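Local coordinates for hypothetical protein jhp0584 (Helicobacter pylori J99, PDB 4R7K) that is of unknown function but belongs to the SRPBCC superfamily, whose helix-grip fold commonly encloses a deep pocket for hydrophobic ligands, at residues 42-48 with 154-160; 138-142 with 179-183. One frame throughout, in Å; residues are numbered along the deposited sequence. Where two conformers were deposited one is given.

Contact 1 of 2, residues 42-48 with 154-160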
# COMPACT_ATOMS: atom_id res chain seq x y z
N THR A 42 -15.85 16.77 8.47
CA THR A 42 -16.51 15.79 7.60
C THR A 42 -16.17 14.34 8.04
O THR A 42 -15.77 14.10 9.19
CB THR A 42 -16.15 16.04 6.13
OG1 THR A 42 -14.75 15.90 5.95
CG2 THR A 42 -16.57 17.45 5.71
N ASP A 43 -16.32 13.38 7.14
CA ASP A 43 -16.20 11.96 7.49
C ASP A 43 -14.85 11.36 7.14
O ASP A 43 -14.49 10.33 7.69
CB ASP A 43 -17.34 11.19 6.81
CG ASP A 43 -18.72 11.59 7.37
OD1 ASP A 43 -18.87 11.62 8.61
OD2 ASP A 43 -19.65 11.88 6.57
N ASN A 44 -14.12 12.01 6.24
CA ASN A 44 -12.78 11.57 5.89
C ASN A 44 -12.02 12.77 5.32
O ASN A 44 -12.61 13.64 4.64
CB ASN A 44 -12.84 10.43 4.89
CG ASN A 44 -11.50 9.72 4.69
OD1 ASN A 44 -10.66 9.67 5.59
ND2 ASN A 44 -11.32 9.14 3.51
N PHE A 45 -10.72 12.80 5.61
CA PHE A 45 -9.81 13.81 5.18
C PHE A 45 -8.53 13.14 4.73
O PHE A 45 -7.97 12.28 5.43
CB PHE A 45 -9.56 14.83 6.29
CG PHE A 45 -8.47 15.81 5.98
CD1 PHE A 45 -8.62 16.72 4.94
CD2 PHE A 45 -7.29 15.81 6.70
CE1 PHE A 45 -7.63 17.64 4.65
CE2 PHE A 45 -6.27 16.70 6.38
CZ PHE A 45 -6.45 17.63 5.37
N VAL A 46 -8.09 13.50 3.53
CA VAL A 46 -6.89 12.92 2.95
C VAL A 46 -5.96 14.07 2.55
O VAL A 46 -6.43 15.06 2.01
CB VAL A 46 -7.26 12.16 1.67
CG1 VAL A 46 -6.09 11.36 1.16
CG2 VAL A 46 -8.46 11.26 1.94
N SER A 47 -4.65 13.94 2.84
CA SER A 47 -3.67 14.94 2.45
C SER A 47 -2.42 14.28 1.88
O SER A 47 -1.85 13.36 2.49
CB SER A 47 -3.31 15.82 3.68
OG SER A 47 -2.41 16.85 3.34
N ASN A 48 -2.02 14.75 0.70
CA ASN A 48 -0.82 14.33 0.05
C ASN A 48 -0.06 15.56 -0.48
O ASN A 48 -0.68 16.56 -0.90
CB ASN A 48 -1.15 13.41 -1.13
CG ASN A 48 -1.85 12.14 -0.70
OD1 ASN A 48 -3.05 12.11 -0.48
ND2 ASN A 48 -1.10 11.08 -0.60
N LEU A 154 0.18 20.18 -3.68
CA LEU A 154 -0.56 19.79 -2.51
C LEU A 154 -1.93 19.43 -2.96
O LEU A 154 -2.59 20.24 -3.65
CB LEU A 154 -0.69 20.95 -1.53
CG LEU A 154 -1.59 20.75 -0.28
CD1 LEU A 154 -1.00 19.78 0.71
CD2 LEU A 154 -1.82 22.08 0.43
N THR A 155 -2.39 18.22 -2.60
CA THR A 155 -3.74 17.85 -2.87
C THR A 155 -4.42 17.28 -1.59
O THR A 155 -3.87 16.43 -0.87
CB THR A 155 -3.87 16.93 -4.09
OG1 THR A 155 -5.25 16.86 -4.46
CG2 THR A 155 -3.35 15.53 -3.79
N GLN A 156 -5.62 17.77 -1.34
CA GLN A 156 -6.38 17.41 -0.15
C GLN A 156 -7.81 17.21 -0.51
O GLN A 156 -8.35 17.93 -1.35
CB GLN A 156 -6.27 18.50 0.92
CG GLN A 156 -4.86 18.77 1.37
CD GLN A 156 -4.75 19.81 2.48
OE1 GLN A 156 -5.46 20.82 2.51
NE2 GLN A 156 -3.85 19.56 3.39
N GLU A 157 -8.43 16.19 0.08
CA GLU A 157 -9.82 15.89 -0.19
C GLU A 157 -10.57 15.67 1.13
O GLU A 157 -10.07 14.97 2.04
CB GLU A 157 -9.97 14.62 -1.06
CG GLU A 157 -11.41 14.26 -1.40
CD GLU A 157 -11.54 13.18 -2.50
OE1 GLU A 157 -12.40 12.30 -2.35
OE2 GLU A 157 -10.78 13.18 -3.51
N SER A 158 -11.77 16.22 1.17
CA SER A 158 -12.69 16.11 2.29
C SER A 158 -13.91 15.38 1.75
O SER A 158 -14.43 15.75 0.68
CB SER A 158 -13.04 17.54 2.77
OG SER A 158 -13.95 17.53 3.86
N GLN A 159 -14.40 14.39 2.49
CA GLN A 159 -15.46 13.52 2.03
C GLN A 159 -16.58 13.40 3.07
O GLN A 159 -16.32 13.33 4.29
CB GLN A 159 -14.91 12.12 1.77
CG GLN A 159 -13.70 12.02 0.87
CD GLN A 159 -13.23 10.57 0.65
OE1 GLN A 159 -13.27 9.75 1.56
NE2 GLN A 159 -12.77 10.26 -0.55
N SER A 160 -17.81 13.34 2.57
CA SER A 160 -18.97 13.17 3.43
C SER A 160 -19.88 12.04 2.93
O SER A 160 -20.13 11.90 1.73
CB SER A 160 -19.78 14.47 3.50
OG SER A 160 -19.00 15.49 4.11
O HOH W 1 -19.74 14.88 6.52
O HOH W 2 -5.09 13.74 -1.12

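Contact 2 of 2, residues 138-142 with 179-183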
# COMPACT_ATOMS: atom_id res chain seq x y z
N TYR A 138 -15.02 16.99 -1.84
CA TYR A 138 -14.46 18.26 -2.31
C TYR A 138 -12.97 18.01 -2.41
O TYR A 138 -12.31 17.76 -1.40
CB TYR A 138 -14.78 19.38 -1.35
CG TYR A 138 -14.40 20.77 -1.82
CD1 TYR A 138 -15.29 21.55 -2.56
CD2 TYR A 138 -13.19 21.34 -1.47
CE1 TYR A 138 -14.94 22.84 -2.98
CE2 TYR A 138 -12.84 22.62 -1.91
CZ TYR A 138 -13.72 23.36 -2.65
OH TYR A 138 -13.35 24.64 -3.04
N HIS A 139 -12.45 17.99 -3.63
CA HIS A 139 -11.05 17.66 -3.87
C HIS A 139 -10.32 18.91 -4.34
O HIS A 139 -10.61 19.45 -5.39
CB HIS A 139 -11.01 16.62 -4.94
CG HIS A 139 -9.65 16.06 -5.22
ND1 HIS A 139 -9.47 14.92 -5.97
CD2 HIS A 139 -8.43 16.40 -4.74
CE1 HIS A 139 -8.17 14.65 -6.04
NE2 HIS A 139 -7.53 15.54 -5.30
N ALA A 140 -9.37 19.37 -3.54
CA ALA A 140 -8.69 20.63 -3.81
C ALA A 140 -7.23 20.40 -4.10
O ALA A 140 -6.60 19.41 -3.61
CB ALA A 140 -8.85 21.55 -2.62
N TRP A 141 -6.69 21.32 -4.86
CA TRP A 141 -5.33 21.28 -5.29
C TRP A 141 -4.71 22.64 -5.17
O TRP A 141 -5.37 23.68 -5.43
CB TRP A 141 -5.25 20.87 -6.78
CG TRP A 141 -5.75 19.52 -7.16
CD1 TRP A 141 -7.06 19.15 -7.33
CD2 TRP A 141 -4.97 18.36 -7.50
NE1 TRP A 141 -7.13 17.83 -7.74
CE2 TRP A 141 -5.86 17.33 -7.85
CE3 TRP A 141 -3.58 18.11 -7.56
CZ2 TRP A 141 -5.43 16.05 -8.20
CZ3 TRP A 141 -3.15 16.82 -7.89
CH2 TRP A 141 -4.06 15.83 -8.23
N LEU A 142 -3.43 22.63 -4.82
CA LEU A 142 -2.63 23.84 -4.76
C LEU A 142 -1.27 23.51 -5.35
O LEU A 142 -0.53 22.68 -4.80
CB LEU A 142 -2.49 24.32 -3.32
CG LEU A 142 -2.01 25.78 -3.15
CD1 LEU A 142 -2.35 26.25 -1.74
CD2 LEU A 142 -0.51 25.84 -3.42
N HIS A 179 -4.08 8.85 -4.11
CA HIS A 179 -3.71 10.23 -4.36
C HIS A 179 -2.22 10.42 -4.48
O HIS A 179 -1.74 11.26 -5.29
CB HIS A 179 -4.32 11.13 -3.33
CG HIS A 179 -5.77 11.39 -3.58
ND1 HIS A 179 -6.46 12.40 -2.96
CD2 HIS A 179 -6.62 10.85 -4.49
CE1 HIS A 179 -7.71 12.41 -3.40
NE2 HIS A 179 -7.82 11.49 -4.35
N GLN A 180 -1.46 9.62 -3.74
CA GLN A 180 -0.01 9.68 -3.88
C GLN A 180 0.37 9.28 -5.29
O GLN A 180 1.32 9.82 -5.88
CB GLN A 180 0.69 8.76 -2.89
CG GLN A 180 2.16 9.05 -2.78
CD GLN A 180 2.47 10.42 -2.17
OE1 GLN A 180 1.70 10.96 -1.35
NE2 GLN A 180 3.62 10.95 -2.51
N ALA A 181 -0.32 8.25 -5.80
CA ALA A 181 -0.06 7.79 -7.17
C ALA A 181 -0.39 8.87 -8.20
O ALA A 181 0.28 8.98 -9.23
CB ALA A 181 -0.83 6.50 -7.48
N TRP A 182 -1.43 9.67 -7.92
CA TRP A 182 -1.83 10.77 -8.81
C TRP A 182 -0.68 11.76 -8.84
O TRP A 182 -0.22 12.14 -9.92
CB TRP A 182 -3.08 11.50 -8.31
CG TRP A 182 -3.79 12.32 -9.39
CD1 TRP A 182 -3.21 12.99 -10.42
CD2 TRP A 182 -5.20 12.62 -9.46
NE1 TRP A 182 -4.16 13.62 -11.18
CE2 TRP A 182 -5.40 13.41 -10.61
CE3 TRP A 182 -6.32 12.24 -8.69
CZ2 TRP A 182 -6.66 13.86 -11.00
CZ3 TRP A 182 -7.59 12.68 -9.10
CH2 TRP A 182 -7.74 13.47 -10.24
N LEU A 183 -0.18 12.15 -7.66
CA LEU A 183 0.93 13.11 -7.60
C LEU A 183 2.20 12.57 -8.23
O LEU A 183 2.86 13.29 -8.98
CB LEU A 183 1.25 13.54 -6.16
CG LEU A 183 0.16 14.25 -5.35
CD1 LEU A 183 0.72 14.63 -4.02
CD2 LEU A 183 -0.31 15.51 -6.05

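Contact 1 of 2, residues 42-48 with 154-160
Two residues, Asp43 and Asn44, sit opposite Gln159, the mark of a classic beta bulge at the start of an antiparallel pairing between strands 44-53 and 150-160 of the helix-grip sheet. Backbone bonds come first: Gln159 O accepts from two donors, Asp43 N at 2.9 Å and Asn44 N at 3.2 Å, and beyond the bulge Val46 pairs with Glu157 and Asn48 with Thr155 through reciprocal N-H to O=C bonds. Amide side chains add a second layer on the face carrying Asn44, Val46 and Glu157. Asn44 and Gln159 run side by side, and ND2 of Asn44 gives a 2.8 Å bond to OE1 of Gln159, reaching it from above the carbonyl plane. The other end of that amide, Gln159 NE2, donates to Glu157 OE1 at 2.7 Å; an amide suits this place because it accepts and donates at once, which fixes its rotation. Helix 162-169 packs on Asn44 and Gln159. On the other face the Phe45 ring meets the Gln156 amide, NE2 lying near the ring plane 3.8 Å from CZ. Ser47 OG, anti to its own N (chi1 -177°), receives a nearly straight 3.1 Å bond from Gln156 NE2, the oxygen lying close to the Gln156 amide plane.

Contact 2 of 2, residues 138-142 with 179-183
Trp141 and Trp182 meet edge to face in an aromatic cluster that joins strand 136-146 to the long C-terminal helix 174-190, the helix gripped by the sheet in this fold. From its CB, which points toward the helix, Trp141 sets CG anti to its carbonyl carbon (chi1 -63°), sending the indole across the gap between sheet and helix. Nearer the strand, NE1 lies over the rim of the His139 ring, 3.4 Å above its plane. Farther out, CZ3 touches Leu183 CD2 at 3.6 Å, apolar carbon against apolar carbon. At the tip, CZ2 is 3.6 Å from Trp182 CE2, and CH2 is equally close to Trp182 CD2; the two planes stand 72° apart. So broad a ring suits a helix segment whose axis comes no nearer than 12.9 Å to that of the strand segment, since it can span much of that distance. His139 presents its own edge to the Trp182 six-membered ring, while the His179 ring lies nearly parallel to that of His139 but displaced within its plane, leaving little stacking between the two imidazoles. Tyr74 stacks on Trp182. The histidines come closest through their carbons, His139 CE1 to His179 CE1 at 3.5 Å.

In the fold
Contacts 1 and 2 lie with their centres about 9 Å apart and adjoin directly. Strands 136-146 and 150-160 are consecutive in the chain and neighbours in the sheet, and with 44-53 on the far side of 150-160 the order is 44-53, 150-160, 136-146. Along the sequence the segments alternate: 42-48, 138-142, 154-160, then 179-183. Contact 1 therefore ties the first long strand to the last, whereas contact 2 brings the C-terminal helix against the sheet. Thr155 OG1 hydrogen-bonds His139 NE2 between them, and His179 packs against Glu157 and Asn48. Polar pairing within the sheet thus passes into aromatic packing beneath the helix, the region that forms the ligand pocket in many SRPBCC relatives.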